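M32 carboxypeptidase (Chitinophagaceae bacterium, PDB 7A03) probably acts as a metal-dependent carboxypeptidase of the M32 family, removing amino acids one at a time from the C-terminal ends of peptides. Local coordinates at residues L136-M139 against V140-R144. Sequence-based numbering, arbitrary orientation.
Sequences LARM and VELKR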
# COMPACT_ATOMS: atom_id res chain seq x y z
N LEU A 136 14.79 10.14 16.48
CA LEU A 136 14.57 8.74 16.12
C LEU A 136 14.89 7.81 17.29
O LEU A 136 14.21 6.80 17.48
CB LEU A 136 15.39 8.36 14.89
CG LEU A 136 15.10 6.96 14.35
CD1 LEU A 136 13.66 6.87 13.86
CD2 LEU A 136 16.08 6.54 13.26
N ALA A 137 15.91 8.14 18.08
CA ALA A 137 16.22 7.34 19.26
C ALA A 137 15.06 7.36 20.26
O ALA A 137 14.68 6.32 20.81
CB ALA A 137 17.49 7.87 19.92
N ARG A 138 14.49 8.55 20.50
CA ARG A 138 13.32 8.67 21.36
C ARG A 138 12.14 7.85 20.82
O ARG A 138 11.49 7.09 21.56
CB ARG A 138 12.95 10.15 21.49
CG ARG A 138 11.67 10.45 22.26
CD ARG A 138 11.67 9.84 23.65
NE ARG A 138 10.59 10.40 24.46
CZ ARG A 138 10.26 9.96 25.67
NH1 ARG A 138 10.92 8.96 26.22
NH2 ARG A 138 9.25 10.53 26.32
N MET A 139 11.87 7.98 19.52
CA MET A 139 10.80 7.21 18.88
C MET A 139 10.99 5.71 19.09
O MET A 139 10.05 5.00 19.45
CB MET A 139 10.75 7.53 17.38
CG MET A 139 9.66 6.77 16.62
SD MET A 139 8.00 7.20 17.19
CE MET A 139 7.84 8.84 16.50
N VAL A 140 12.21 5.22 18.86
CA VAL A 140 12.47 3.79 18.98
C VAL A 140 12.27 3.31 20.41
O VAL A 140 11.70 2.24 20.65
CB VAL A 140 13.88 3.45 18.44
CG1 VAL A 140 14.29 2.03 18.82
CG2 VAL A 140 13.92 3.63 16.93
N GLU A 141 12.75 4.09 21.39
CA GLU A 141 12.52 3.74 22.79
C GLU A 141 11.03 3.60 23.09
O GLU A 141 10.58 2.62 23.71
CB GLU A 141 13.13 4.80 23.71
CG GLU A 141 14.63 4.99 23.59
CD GLU A 141 15.20 5.84 24.71
OE1 GLU A 141 14.41 6.44 25.48
OE2 GLU A 141 16.44 5.92 24.83
N LEU A 142 10.24 4.57 22.63
CA LEU A 142 8.80 4.52 22.89
C LEU A 142 8.15 3.34 22.18
O LEU A 142 7.23 2.70 22.71
CB LEU A 142 8.14 5.85 22.54
CG LEU A 142 8.48 6.99 23.52
CD1 LEU A 142 7.94 8.33 23.05
CD2 LEU A 142 7.94 6.65 24.90
N LYS A 143 8.65 2.99 20.99
CA LYS A 143 8.07 1.88 20.25
C LYS A 143 8.34 0.56 20.95
O LYS A 143 7.50 -0.35 20.95
CB LYS A 143 8.62 1.87 18.82
CG LYS A 143 8.01 2.92 17.93
CD LYS A 143 6.61 2.50 17.50
CE LYS A 143 5.70 3.68 17.31
NZ LYS A 143 4.43 3.18 16.70
N ARG A 144 9.52 0.42 21.57
CA ARG A 144 9.78 -0.79 22.35
C ARG A 144 8.86 -0.88 23.56
O ARG A 144 8.27 -1.95 23.84
CB ARG A 144 11.26 -0.87 22.73
CG ARG A 144 12.18 -0.67 21.51
CD ARG A 144 13.64 -0.78 21.88
NE ARG A 144 13.92 -2.05 22.53
CZ ARG A 144 15.04 -2.33 23.18
NH1 ARG A 144 16.00 -1.41 23.27
NH2 ARG A 144 15.21 -3.51 23.74
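V140 opens its turn by giving its N-H to L136 O at 2.9 Å, the first of four consecutive i to i+4 bonds between 136-139 and 140-143 that make 136-144 an unbroken piece of α-helix, within helix 129-150 of this mostly helical M32 fold. CG1 of V140 is anti to the backbone N (chi1 168°), which turns CG2 back along the helix to lie 3.2 Å from L136 O; CG2 also meets L136 CG loosely, and L136 itself packs against T379 and W411. E141 follows with N bonded to A137 O, and its CG passes 3.1 Å from the same oxygen. Its carboxylate then comes near the edge of the R138 guanidinium, close to the plane of the group, but OE1 stays 4.4 Å from R138 NH1, too far for a salt bridge, so any attraction is probably a diffuse one. L142 bonds through N to R138 O and brings its isobutyl group obliquely across the arginine side chain: CD1 lies over one guanidinium face, offset toward the rim, 3.6 Å from R138 NE. The arginine chain, bent at chi2 (55°), folds along the helix to make this cover, and both R138 and L142 also touch A112 of helix 103-126. With alanine at R138, L142 CD1 would probably lose the guanidinium face lying against it, and the E141 carboxylate a nearby positive charge. K143 gives its N-H to M139 O, and R144 N continues the ladder to V140 O, while the K143 ammonium reaches beyond the turn to a salt bridge with E146 and a hydrogen bond to G414 O. The M139 side chain packs against T113 of helix 103-126 and F416; its SD is 4.2 Å from K143 CE, and K143 CG rests 3.3 Å from M139 O.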